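Local coordinates for Ika8 (Synthetic construct, PDB 6G6O), which is an artificial protein designed to fold into a symmetrical eight-bladed beta-propeller of the WD40 type, with no known biological function, at residues V169-H174 / I197-L203; I178-A182 / V218-F223; R49-H54 / K78-T84; G115-V119 / L128-D132. All blocks are in the same frame, centred on the assembly; numbering follows the deposited sequence.

Interaction 1: V169-H174 / I197-L203; sequences VSLEGH and IKVWDIL
Val169-His174 leaves a short, weakly bonded strand and runs as a loop over strand 197-201, the end-to-end directions 168° apart. CA spacings of 6.3 Å (Val169 to Leu203), 7.5 Å (Leu171 to Trp200) and 8.0 Å (Gly173 to Lys198) leave room for side chains. Trp200 fills most of it in an m rotamer with chi2 near 92°. Leu171 (m, t) covers one face of the indole, its CB 4.2 Å from the centroid of the six-membered ring and 11° off the normal, a CH-pi contact, while Leu171 CD2 lies 3.9 Å from Trp200 CB. Trp200 CH2 comes within 3.3 Å of Gly173 N, where the backbone turns at phi 73°. Gly173-His174 and Trp200-Asp201 are the GH and WD dipeptides of a WD40 repeat: His174 NE2 and Trp200 NE1 both hydrogen-bond to Ser190 OG, and His174 ND1 to Thr196 OG1, which ties the loop to the sheet of strand 197-201. Lys198 extends through m, t, t, t, laying its CD 3.9 Å from the His174 ring centroid, 13° off the normal, and delivering NZ to Gly173 O at 2.9 Å. Asp201 (t) starts an Asx turn, OD1 accepting from Leu203 N at 3.0 Å and from Thr204 N. Val169 (m) places CG1 3.2 Å from Ile202 O and CG2 4.2 Å from Ile202 CD1.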
loop_
_atom_site.group_PDB
_atom_site.type_symbol
_atom_site.label_atom_id
_atom_site.label_comp_id
_atom_site.label_asym_id
_atom_site.label_seq_id
_atom_site.Cartn_x
_atom_site.Cartn_y
_atom_site.Cartn_z
ATOM N N VAL A 169 -3.644 7.203 22.167
ATOM C CA VAL A 169 -2.371 7.051 22.859
ATOM C C VAL A 169 -1.300 7.785 22.063
ATOM O O VAL A 169 -1.502 8.166 20.909
ATOM C CB VAL A 169 -1.976 5.570 23.049
ATOM C CG1 VAL A 169 -2.836 4.920 24.120
ATOM C CG2 VAL A 169 -2.088 4.822 21.731
ATOM N N SER A 170 -0.148 7.979 22.698
ATOM C CA SER A 170 0.998 8.629 22.076
ATOM C C SER A 170 2.148 7.638 22.001
ATOM O O SER A 170 2.510 7.022 23.009
ATOM C CB SER A 170 1.413 9.881 22.854
ATOM O OG SER A 170 1.936 9.543 24.126
ATOM N N LEU A 171 2.717 7.485 20.808
ATOM C CA LEU A 171 3.779 6.522 20.557
ATOM C C LEU A 171 5.092 7.245 20.295
ATOM O O LEU A 171 5.115 8.299 19.650
ATOM C CB LEU A 171 3.427 5.625 19.366
ATOM C CG LEU A 171 2.021 5.018 19.385
ATOM C CD1 LEU A 171 1.747 4.254 18.101
ATOM C CD2 LEU A 171 1.838 4.117 20.597
ATOM N N GLU A 172 6.187 6.670 20.799
ATOM C CA GLU A 172 7.498 7.284 20.615
ATOM C C GLU A 172 7.911 7.299 19.149
ATOM O O GLU A 172 8.676 8.176 18.730
ATOM C CB GLU A 172 8.542 6.550 21.460
ATOM C CG GLU A 172 9.945 7.136 21.383
ATOM C CD GLU A 172 10.941 6.387 22.250
ATOM O OE1 GLU A 172 11.816 7.044 22.854
ATOM O OE2 GLU A 172 10.850 5.144 22.327
ATOM N N GLY A 173 7.416 6.352 18.356
ATOM C CA GLY A 173 7.742 6.341 16.947
ATOM C C GLY A 173 9.173 5.898 16.690
ATOM O O GLY A 173 9.845 5.308 17.538
ATOM N N HIS A 174 9.639 6.206 15.485
ATOM C CA HIS A 174 10.952 5.795 15.018
ATOM C C HIS A 174 11.816 7.020 14.749
ATOM O O HIS A 174 11.341 8.158 14.731
ATOM C CB HIS A 174 10.843 4.945 13.745
ATOM C CG HIS A 174 9.984 3.728 13.898
ATOM N ND1 HIS A 174 10.475 2.449 13.754
ATOM C CD2 HIS A 174 8.667 3.595 14.180
ATOM C CE1 HIS A 174 9.497 1.581 13.941
ATOM N NE2 HIS A 174 8.389 2.251 14.202
ATOM N N ILE A 197 11.714 -2.414 13.628
ATOM C CA ILE A 197 10.312 -2.792 13.746
ATOM C C ILE A 197 9.919 -2.666 15.210
ATOM O O ILE A 197 10.565 -3.256 16.084
ATOM C CB ILE A 197 10.058 -4.222 13.230
ATOM C CG1 ILE A 197 10.066 -4.245 11.698
ATOM C CG2 ILE A 197 8.742 -4.767 13.778
ATOM C CD1 ILE A 197 8.722 -3.962 11.064
ATOM N N LYS A 198 8.868 -1.897 15.478
ATOM C CA LYS A 198 8.456 -1.583 16.838
ATOM C C LYS A 198 7.013 -2.011 17.054
ATOM O O LYS A 198 6.132 -1.673 16.256
ATOM C CB LYS A 198 8.628 -0.090 17.123
ATOM C CG LYS A 198 10.083 0.354 17.118
ATOM C CD LYS A 198 10.252 1.739 17.711
ATOM C CE LYS A 198 11.713 2.147 17.743
ATOM N NZ LYS A 198 11.906 3.436 18.457
ATOM N N VAL A 199 6.779 -2.752 18.134
ATOM C CA VAL A 199 5.462 -3.265 18.489
ATOM C C VAL A 199 4.967 -2.487 19.699
ATOM O O VAL A 199 5.611 -2.493 20.756
ATOM C CB VAL A 199 5.504 -4.773 18.778
ATOM C CG1 VAL A 199 4.201 -5.231 19.408
ATOM C CG2 VAL A 199 5.785 -5.539 17.498
ATOM N N TRP A 200 3.828 -1.819 19.547
ATOM C CA TRP A 200 3.304 -0.920 20.562
ATOM C C TRP A 200 2.047 -1.492 21.197
ATOM O O TRP A 200 1.423 -2.421 20.679
ATOM C CB TRP A 200 2.985 0.454 19.970
ATOM C CG TRP A 200 4.083 1.019 19.149
ATOM C CD1 TRP A 200 4.259 0.879 17.806
ATOM C CD2 TRP A 200 5.169 1.825 19.616
ATOM N NE1 TRP A 200 5.389 1.547 17.405
ATOM C CE2 TRP A 200 5.966 2.137 18.498
ATOM C CE3 TRP A 200 5.545 2.312 20.871
ATOM C CZ2 TRP A 200 7.114 2.915 18.597
ATOM C CZ3 TRP A 200 6.687 3.084 20.966
ATOM C CH2 TRP A 200 7.459 3.377 19.836
ATOM N N ASP A 201 1.678 -0.907 22.331
ATOM C CA ASP A 201 0.434 -1.229 23.012
ATOM C C ASP A 201 -0.576 -0.129 22.708
ATOM O O ASP A 201 -0.324 1.044 23.001
ATOM C CB ASP A 201 0.653 -1.381 24.516
ATOM C CG ASP A 201 -0.522 -2.034 25.212
ATOM O OD1 ASP A 201 -1.584 -1.387 25.328
ATOM O OD2 ASP A 201 -0.397 -3.203 25.634
ATOM N N ILE A 202 -1.715 -0.508 22.119
ATOM C CA ILE A 202 -2.699 0.476 21.674
ATOM C C ILE A 202 -3.313 1.245 22.837
ATOM O O ILE A 202 -3.896 2.314 22.627
ATOM C CB ILE A 202 -3.809 -0.195 20.842
ATOM C CG1 ILE A 202 -4.564 0.838 20.005
ATOM C CG2 ILE A 202 -4.812 -0.855 21.749
ATOM C CD1 ILE A 202 -3.685 1.843 19.315
ATOM N N LEU A 203 -3.209 0.732 24.061
ATOM C CA LEU A 203 -3.739 1.422 25.228
ATOM C C LEU A 203 -2.677 1.811 26.242
ATOM O O LEU A 203 -2.875 2.784 26.973
ATOM C CB LEU A 203 -4.805 0.565 25.927
ATOM C CG LEU A 203 -5.914 0.004 25.033
ATOM C CD1 LEU A 203 -6.938 -0.759 25.856
ATOM C CD2 LEU A 203 -6.581 1.125 24.245
#

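Interaction 2: I178-A182 / V218-F223; sequences ITALA and VTALQF
Strands 178-182 and 218-223 have axes 6.1 Å apart at closest approach and only 3° from parallel, yet no hydrogen bond joins them; side chains fill the gap. CA atoms pair Ala180 with Leu221 (5.8 Å) and Ala182 with Phe223 (6.7 Å). Phe223, chi1 in m and chi2 near -80°, loses the most surface. Its ring edge meets Ala180 C, 3.5 Å from CE2; Phe223 CE2 is also 3.5 Å from Leu181 N and 3.7 Å from Ala180 CB, while Phe223 CB sits 4.0 Å from Ala182 CB. Thr179, in the p rotamer, has almost as much surface covered: OG1 lies 3.2 Å from Leu221 CD1 and hydrogen-bonds to Gly191 O in its own sheet. Ala180 comes third, its CB 3.6 Å from Leu221 CB (m, t). Thr179 and Ala180 both face Gly191 in a classic beta bulge, Thr179 having psi -36°, so both side chains point at the neighbour; Thr219 and Ala220 repeat the bulge against Gly231. Each strand is the first and innermost of its four-stranded sheet, and such parallel, side-chain-mediated contact is the blade-to-blade packing round the central channel of a beta-propeller.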
loop_
_atom_site.group_PDB
_atom_site.type_symbol
_atom_site.label_atom_id
_atom_site.label_comp_id
_atom_site.label_asym_id
_atom_site.label_seq_id
_atom_site.Cartn_x
_atom_site.Cartn_y
_atom_site.Cartn_z
ATOM N N ILE A 178 8.553 6.195 8.281
ATOM C CA ILE A 178 7.703 5.017 8.374
ATOM C C ILE A 178 7.413 4.497 6.974
ATOM O O ILE A 178 7.020 5.259 6.082
ATOM C CB ILE A 178 6.402 5.347 9.119
ATOM C CG1 ILE A 178 6.706 6.005 10.466
ATOM C CG2 ILE A 178 5.561 4.096 9.303
ATOM C CD1 ILE A 178 7.576 5.170 11.367
ATOM N N THR A 179 7.607 3.195 6.772
ATOM C CA THR A 179 7.307 2.562 5.495
ATOM C C THR A 179 5.998 1.784 5.513
ATOM O O THR A 179 5.275 1.780 4.513
ATOM C CB THR A 179 8.451 1.633 5.074
ATOM O OG1 THR A 179 8.543 0.535 5.989
ATOM C CG2 THR A 179 9.771 2.386 5.061
ATOM N N ALA A 180 5.668 1.137 6.629
ATOM C CA ALA A 180 4.401 0.430 6.760
ATOM C C ALA A 180 4.104 0.210 8.236
ATOM O O ALA A 180 4.987 0.324 9.090
ATOM C CB ALA A 180 4.415 -0.906 6.011
ATOM N N LEU A 181 2.842 -0.111 8.520
ATOM C CA LEU A 181 2.398 -0.379 9.884
ATOM C C LEU A 181 1.091 -1.164 9.837
ATOM O O LEU A 181 0.473 -1.314 8.782
ATOM C CB LEU A 181 2.240 0.922 10.683
ATOM C CG LEU A 181 1.433 2.055 10.047
ATOM C CD1 LEU A 181 -0.012 2.023 10.515
ATOM C CD2 LEU A 181 2.063 3.399 10.362
ATOM N N ALA A 182 0.680 -1.668 11.002
ATOM C CA ALA A 182 -0.568 -2.407 11.146
ATOM C C ALA A 182 -0.957 -2.418 12.618
ATOM O O ALA A 182 -0.135 -2.137 13.494
ATOM C CB ALA A 182 -0.439 -3.834 10.605
ATOM N N VAL A 218 15.451 -0.440 4.298
ATOM C CA VAL A 218 14.366 -1.240 3.745
ATOM C C VAL A 218 13.491 -0.351 2.871
ATOM O O VAL A 218 13.317 0.845 3.132
ATOM C CB VAL A 218 13.549 -1.929 4.857
ATOM C CG1 VAL A 218 14.464 -2.746 5.757
ATOM C CG2 VAL A 218 12.760 -0.913 5.665
ATOM N N THR A 219 12.952 -0.938 1.805
ATOM C CA THR A 219 12.149 -0.206 0.836
ATOM C C THR A 219 10.678 -0.578 0.859
ATOM O O THR A 219 9.836 0.273 0.568
ATOM C CB THR A 219 12.686 -0.433 -0.583
ATOM O OG1 THR A 219 12.633 -1.830 -0.897
ATOM C CG2 THR A 219 14.124 0.042 -0.688
ATOM N N ALA A 220 10.352 -1.822 1.197
ATOM C CA ALA A 220 8.976 -2.286 1.225
ATOM C C ALA A 220 8.771 -3.181 2.437
ATOM O O ALA A 220 9.673 -3.919 2.843
ATOM C CB ALA A 220 8.611 -3.039 -0.061
ATOM N N LEU A 221 7.577 -3.103 3.014
ATOM C CA LEU A 221 7.207 -3.911 4.164
ATOM C C LEU A 221 5.818 -4.492 3.952
ATOM O O LEU A 221 5.013 -3.970 3.177
ATOM C CB LEU A 221 7.228 -3.099 5.466
ATOM C CG LEU A 221 8.566 -2.876 6.163
ATOM C CD1 LEU A 221 8.329 -2.268 7.526
ATOM C CD2 LEU A 221 9.328 -4.176 6.290
ATOM N N GLN A 222 5.545 -5.582 4.664
ATOM C CA GLN A 222 4.235 -6.215 4.623
ATOM C C GLN A 222 3.999 -6.935 5.942
ATOM O O GLN A 222 4.881 -7.646 6.429
ATOM C CB GLN A 222 4.130 -7.194 3.449
ATOM C CG GLN A 222 2.706 -7.470 3.004
ATOM C CD GLN A 222 2.193 -6.444 2.018
ATOM O OE1 GLN A 222 2.951 -5.611 1.520
ATOM N NE2 GLN A 222 0.899 -6.497 1.731
ATOM N N PHE A 223 2.812 -6.740 6.514
ATOM C CA PHE A 223 2.430 -7.361 7.777
ATOM C C PHE A 223 1.212 -8.241 7.546
ATOM O O PHE A 223 0.174 -7.759 7.077
ATOM C CB PHE A 223 2.127 -6.308 8.846
ATOM C CG PHE A 223 3.269 -5.377 9.125
ATOM C CD1 PHE A 223 4.312 -5.766 9.947
ATOM C CD2 PHE A 223 3.294 -4.107 8.576
ATOM C CE1 PHE A 223 5.361 -4.910 10.210
ATOM C CE2 PHE A 223 4.341 -3.249 8.835
ATOM C CZ PHE A 223 5.376 -3.651 9.653
#

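Interaction 3: R49-H54 / K78-T84; sequences RDHDGH and KVWYIGT
Arg49-His54 passes from strand into a turn beside Lys78-Thr84, with CA atoms 8.0 Å apart at Arg49 and Thr84 and 8.4 Å at His54 and Lys78. Lys78 (m, t, p, t) donates from NZ to Gly53 O at 3.0 Å; Asp52 OD1, 4.2 Å from Lys78 NZ, is too far for a salt bridge. Lys78 CD lies over the His54 ring, 3.7 Å from its centroid. His54 is satisfied elsewhere, NE2 by Ser70 and ND1 by Thr76, and Trp80 NE1 bonds weakly to Ser70: the His-Ser-Trp network of a WD40 blade. His51 (t) stacks face-to-face on the six-membered ring of Trp80 (chi1 p), centroids 3.6 Å apart and planes at 13°. At the other end Arg49 (chi1 p) gives a 2.9 Å bond from NE to water 1, which donates to Ile82 O (2.7 Å) and weakly to Gly83 O (3.2 Å). Arg49 NH1 reaches Gly83 O in a weak 3.5 Å bond, whereas Thr84 O, 3.0 Å from Arg49 NH2, lies over the guanidinium face at a poor angle.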
loop_
_atom_site.group_PDB
_atom_site.type_symbol
_atom_site.label_atom_id
_atom_site.label_comp_id
_atom_site.label_asym_id
_atom_site.label_seq_id
_atom_site.Cartn_x
_atom_site.Cartn_y
_atom_site.Cartn_z
ATOM N N ARG A 49 -13.175 0.820 -19.304
ATOM C CA ARG A 49 -13.345 2.222 -19.651
ATOM C C ARG A 49 -12.061 2.977 -19.353
ATOM O O ARG A 49 -11.190 2.501 -18.617
ATOM C CB ARG A 49 -14.509 2.850 -18.883
ATOM C CG ARG A 49 -14.211 3.105 -17.412
ATOM C CD ARG A 49 -15.418 3.676 -16.685
ATOM N NE ARG A 49 -16.675 3.108 -17.166
ATOM C CZ ARG A 49 -17.510 3.730 -17.994
ATOM N NH1 ARG A 49 -18.628 3.135 -18.383
ATOM N NH2 ARG A 49 -17.217 4.944 -18.441
ATOM N N ASP A 50 -11.963 4.167 -19.937
ATOM C CA ASP A 50 -10.918 5.131 -19.613
ATOM C C ASP A 50 -11.526 6.159 -18.667
ATOM O O ASP A 50 -12.336 6.993 -19.085
ATOM C CB ASP A 50 -10.375 5.799 -20.874
ATOM C CG ASP A 50 -9.254 5.011 -21.519
ATOM O OD1 ASP A 50 -8.468 4.379 -20.782
ATOM O OD2 ASP A 50 -9.157 5.027 -22.764
ATOM N N HIS A 51 -11.153 6.086 -17.394
ATOM C CA HIS A 51 -11.643 7.053 -16.423
ATOM C C HIS A 51 -11.066 8.431 -16.725
ATOM O O HIS A 51 -9.886 8.566 -17.060
ATOM C CB HIS A 51 -11.271 6.617 -15.005
ATOM C CG HIS A 51 -11.855 7.483 -13.932
ATOM N ND1 HIS A 51 -11.079 8.240 -13.081
ATOM C CD2 HIS A 51 -13.140 7.710 -13.571
ATOM C CE1 HIS A 51 -11.861 8.898 -12.243
ATOM N NE2 HIS A 51 -13.115 8.593 -12.518
ATOM N N ASP A 52 -11.914 9.459 -16.619
ATOM C CA ASP A 52 -11.446 10.822 -16.848
ATOM C C ASP A 52 -10.313 11.199 -15.905
ATOM O O ASP A 52 -9.518 12.087 -16.231
ATOM C CB ASP A 52 -12.606 11.811 -16.716
ATOM C CG ASP A 52 -13.595 11.412 -15.644
ATOM O OD1 ASP A 52 -13.278 10.501 -14.853
ATOM O OD2 ASP A 52 -14.693 12.005 -15.598
ATOM N N GLY A 53 -10.221 10.539 -14.754
ATOM C CA GLY A 53 -9.108 10.625 -13.841
ATOM C C GLY A 53 -8.859 12.026 -13.312
ATOM O O GLY A 53 -9.729 12.901 -13.304
ATOM N N HIS A 54 -7.627 12.221 -12.863
ATOM C CA HIS A 54 -7.164 13.490 -12.331
ATOM C C HIS A 54 -6.217 14.148 -13.325
ATOM O O HIS A 54 -5.599 13.487 -14.162
ATOM C CB HIS A 54 -6.454 13.298 -10.987
ATOM C CG HIS A 54 -7.167 12.374 -10.046
ATOM N ND1 HIS A 54 -7.786 12.817 -8.897
ATOM C CD2 HIS A 54 -7.349 11.033 -10.078
ATOM C CE1 HIS A 54 -8.322 11.789 -8.264
ATOM N NE2 HIS A 54 -8.073 10.695 -8.961
ATOM N N LYS A 78 -11.055 11.591 -5.285
ATOM C CA LYS A 78 -12.290 11.346 -6.010
ATOM C C LYS A 78 -12.857 9.985 -5.637
ATOM O O LYS A 78 -12.110 9.028 -5.413
ATOM C CB LYS A 78 -12.067 11.436 -7.525
ATOM C CG LYS A 78 -11.593 12.808 -7.979
ATOM C CD LYS A 78 -11.302 12.859 -9.472
ATOM C CE LYS A 78 -12.574 12.782 -10.298
ATOM N NZ LYS A 78 -12.318 13.093 -11.733
ATOM N N VAL A 79 -14.183 9.919 -5.561
ATOM C CA VAL A 79 -14.921 8.702 -5.242
ATOM C C VAL A 79 -15.889 8.450 -6.388
ATOM O O VAL A 79 -16.733 9.305 -6.689
ATOM C CB VAL A 79 -15.672 8.827 -3.906
ATOM C CG1 VAL A 79 -16.476 7.572 -3.623
ATOM C CG2 VAL A 79 -14.699 9.118 -2.773
ATOM N N TRP A 80 -15.772 7.292 -7.034
ATOM C CA TRP A 80 -16.563 7.056 -8.232
ATOM C C TRP A 80 -16.959 5.589 -8.340
ATOM O O TRP A 80 -16.371 4.709 -7.706
ATOM C CB TRP A 80 -15.820 7.508 -9.499
ATOM C CG TRP A 80 -14.355 7.189 -9.538
ATOM C CD1 TRP A 80 -13.355 7.834 -8.872
ATOM C CD2 TRP A 80 -13.723 6.167 -10.318
ATOM N NE1 TRP A 80 -12.141 7.266 -9.174
ATOM C CE2 TRP A 80 -12.339 6.241 -10.061
ATOM C CE3 TRP A 80 -14.193 5.190 -11.203
ATOM C CZ2 TRP A 80 -11.421 5.376 -10.655
ATOM C CZ3 TRP A 80 -13.282 4.334 -11.793
ATOM C CH2 TRP A 80 -11.912 4.433 -11.517
ATOM N N TYR A 81 -17.979 5.350 -9.163
ATOM C CA TYR A 81 -18.524 4.018 -9.380
ATOM C C TYR A 81 -17.655 3.251 -10.371
ATOM O O TYR A 81 -17.327 3.763 -11.445
ATOM C CB TYR A 81 -19.958 4.131 -9.899
ATOM C CG TYR A 81 -20.726 2.830 -9.964
ATOM C CD1 TYR A 81 -20.721 1.941 -8.899
ATOM C CD2 TYR A 81 -21.475 2.504 -11.088
ATOM C CE1 TYR A 81 -21.428 0.756 -8.958
ATOM C CE2 TYR A 81 -22.185 1.323 -11.154
ATOM C CZ TYR A 81 -22.158 0.454 -10.089
ATOM O OH TYR A 81 -22.866 -0.722 -10.152
ATOM N N ILE A 82 -17.287 2.020 -10.011
ATOM C CA ILE A 82 -16.398 1.242 -10.868
ATOM C C ILE A 82 -17.075 0.890 -12.189
ATOM O O ILE A 82 -16.409 0.793 -13.228
ATOM C CB ILE A 82 -15.911 -0.018 -10.125
ATOM C CG1 ILE A 82 -14.820 -0.726 -10.930
ATOM C CG2 ILE A 82 -17.065 -0.963 -9.833
ATOM C CD1 ILE A 82 -13.581 0.108 -11.124
ATOM N N GLY A 83 -18.398 0.717 -12.184
ATOM C CA GLY A 83 -19.085 0.294 -13.392
ATOM C C GLY A 83 -19.217 1.389 -14.430
ATOM O O GLY A 83 -19.178 1.113 -15.632
ATOM N N THR A 84 -19.376 2.635 -13.992
ATOM C CA THR A 84 -19.550 3.753 -14.904
ATOM C C THR A 84 -18.431 4.779 -14.844
ATOM O O THR A 84 -18.360 5.637 -15.730
ATOM C CB THR A 84 -20.883 4.469 -14.633
ATOM O OG1 THR A 84 -20.895 4.969 -13.290
ATOM C CG2 THR A 84 -22.050 3.518 -14.827
HETATM O O HOH W 1 -15.978 0.641 -15.861
#

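Interaction 4: G115-V119 / L128-D132; sequences GTIKV and LRDHD
A beta hairpin forms the two outer strands of one propeller blade here: strands 117-119 and 128-131 are antiparallel at 172°, with axes 4.6 Å apart. The second strand already belongs to the next sequence repeat, so the pairing links consecutive WD repeats. Leu128 begins it with N 2.7 Å from Val119 O, which also accepts a weak second bond from Arg129 N at 3.4 Å; Leu128 and Arg129 thus both face Val119 in a classic beta bulge, for which Leu128 takes psi -50°. Leu128 CB also touches Val119 CG1 at 3.8 Å. Arg129 forms a hydrogen-bonded pair with Val119, accepting from Val119 N at its O (2.7 Å), and the same oxygen receives a CA-H...O contact from Lys118 CA at 3.2 Å. Asp130 pairs with Lys118 without backbone hydrogen bonds, CA atoms 4.5 Å apart. Asp130 OD1 nears Lys118 CE at 3.2 Å, but Lys118 NZ stays 4.3 Å from Asp130 OD2 and bonds instead to Gly93 O. His131 restores the bonded register: its O accepts from Ile117 N and its N donates to Ile117 O, both 3.2 Å. The p rotamer of His131 folds its ring back over Ile117, where NE2, buried without a polar partner, lies 3.3 Å from Ile117 CB. Asp132 leaves the strand, its O 3.5 Å from Thr116 CA in a further CA-H...O contact.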
loop_
_atom_site.group_PDB
_atom_site.type_symbol
_atom_site.label_atom_id
_atom_site.label_comp_id
_atom_site.label_asym_id
_atom_site.label_seq_id
_atom_site.Cartn_x
_atom_site.Cartn_y
_atom_site.Cartn_z
ATOM N N GLY A 115 1.393 16.630 5.748
ATOM C CA GLY A 115 1.117 16.014 7.025
ATOM C C GLY A 115 -0.343 15.972 7.406
ATOM O O GLY A 115 -0.689 15.306 8.388
ATOM N N THR A 116 -1.207 16.649 6.658
ATOM C CA THR A 116 -2.615 16.718 7.018
ATOM C C THR A 116 -3.304 15.381 6.788
ATOM O O THR A 116 -2.992 14.655 5.840
ATOM C CB THR A 116 -3.315 17.811 6.210
ATOM O OG1 THR A 116 -2.925 17.715 4.836
ATOM C CG2 THR A 116 -2.938 19.186 6.743
ATOM N N ILE A 117 -4.244 15.057 7.670
ATOM C CA ILE A 117 -5.050 13.849 7.571
ATOM C C ILE A 117 -6.513 14.255 7.636
ATOM O O ILE A 117 -6.929 14.938 8.578
ATOM C CB ILE A 117 -4.721 12.843 8.689
ATOM C CG1 ILE A 117 -3.223 12.549 8.728
ATOM C CG2 ILE A 117 -5.507 11.562 8.496
ATOM C CD1 ILE A 117 -2.794 11.785 9.954
ATOM N N LYS A 118 -7.289 13.845 6.640
ATOM C CA LYS A 118 -8.703 14.176 6.575
ATOM C C LYS A 118 -9.530 12.900 6.531
ATOM O O LYS A 118 -9.088 11.871 6.013
ATOM C CB LYS A 118 -9.018 15.051 5.357
ATOM C CG LYS A 118 -8.450 16.460 5.446
ATOM C CD LYS A 118 -9.023 17.350 4.359
ATOM C CE LYS A 118 -8.388 18.729 4.368
ATOM N NZ LYS A 118 -9.004 19.617 3.345
ATOM N N VAL A 119 -10.735 12.981 7.087
ATOM C CA VAL A 119 -11.651 11.852 7.189
ATOM C C VAL A 119 -12.947 12.243 6.498
ATOM O O VAL A 119 -13.582 13.236 6.875
ATOM C CB VAL A 119 -11.904 11.456 8.652
ATOM C CG1 VAL A 119 -13.068 10.490 8.745
ATOM C CG2 VAL A 119 -10.651 10.849 9.259
ATOM N N LEU A 128 -15.441 14.905 7.873
ATOM C CA LEU A 128 -15.737 14.542 9.254
ATOM C C LEU A 128 -14.666 15.062 10.204
ATOM O O LEU A 128 -14.979 15.690 11.221
ATOM C CB LEU A 128 -15.877 13.026 9.384
ATOM C CG LEU A 128 -16.970 12.345 8.558
ATOM C CD1 LEU A 128 -17.251 10.956 9.103
ATOM C CD2 LEU A 128 -18.243 13.178 8.530
ATOM N N ARG A 129 -13.398 14.802 9.895
ATOM C CA ARG A 129 -12.287 15.291 10.695
ATOM C C ARG A 129 -11.184 15.786 9.774
ATOM O O ARG A 129 -10.839 15.124 8.794
ATOM C CB ARG A 129 -11.742 14.207 11.633
ATOM C CG ARG A 129 -12.346 14.237 13.027
ATOM C CD ARG A 129 -12.374 15.651 13.607
ATOM N NE ARG A 129 -11.055 16.284 13.622
ATOM C CZ ARG A 129 -10.812 17.520 13.196
ATOM N NH1 ARG A 129 -11.797 18.266 12.714
ATOM N NH2 ARG A 129 -9.581 18.012 13.250
ATOM N N ASP A 130 -10.632 16.959 10.104
ATOM C CA ASP A 130 -9.602 17.623 9.303
ATOM C C ASP A 130 -8.540 18.131 10.282
ATOM O O ASP A 130 -8.508 19.308 10.650
ATOM C CB ASP A 130 -10.201 18.753 8.464
ATOM C CG ASP A 130 -9.150 19.610 7.783
ATOM O OD1 ASP A 130 -8.023 19.123 7.553
ATOM O OD2 ASP A 130 -9.456 20.784 7.482
ATOM N N HIS A 131 -7.666 17.229 10.716
ATOM C CA HIS A 131 -6.618 17.579 11.662
ATOM C C HIS A 131 -5.281 17.740 10.948
ATOM O O HIS A 131 -5.050 17.174 9.876
ATOM C CB HIS A 131 -6.493 16.530 12.771
ATOM C CG HIS A 131 -6.556 15.115 12.286
ATOM N ND1 HIS A 131 -7.736 14.504 11.919
ATOM C CD2 HIS A 131 -5.586 14.183 12.130
ATOM C CE1 HIS A 131 -7.489 13.260 11.547
ATOM N NE2 HIS A 131 -6.191 13.040 11.668
ATOM N N ASP A 132 -4.401 18.539 11.558
ATOM C CA ASP A 132 -3.072 18.747 11.002
ATOM C C ASP A 132 -2.250 17.467 10.996
ATOM O O ASP A 132 -1.315 17.349 10.195
ATOM C CB ASP A 132 -2.341 19.836 11.789
ATOM C CG ASP A 132 -3.116 21.138 11.838
ATOM O OD1 ASP A 132 -3.264 21.783 10.779
ATOM O OD2 ASP A 132 -3.582 21.511 12.935
#

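In the fold
Interactions 1 and 3 are equivalent contacts of different repeats, 37 Å apart between centres and on opposite sides of the chain's centre: each sets an outer strand and its following loop against the third strand of the next sheet. What covers the tryptophan differs, a leucine in one and a stacked histidine in the other. Interaction 4, about 19 Å from the chain's centre, lies as far out but works within one blade through backbone hydrogen bonds. Interaction 2 sits only 9 Å from that centre and is mainly apolar. It touches interaction 1, Ile197 CD1 lying 3.6 Å from Phe223 CE1. All four are partly buried.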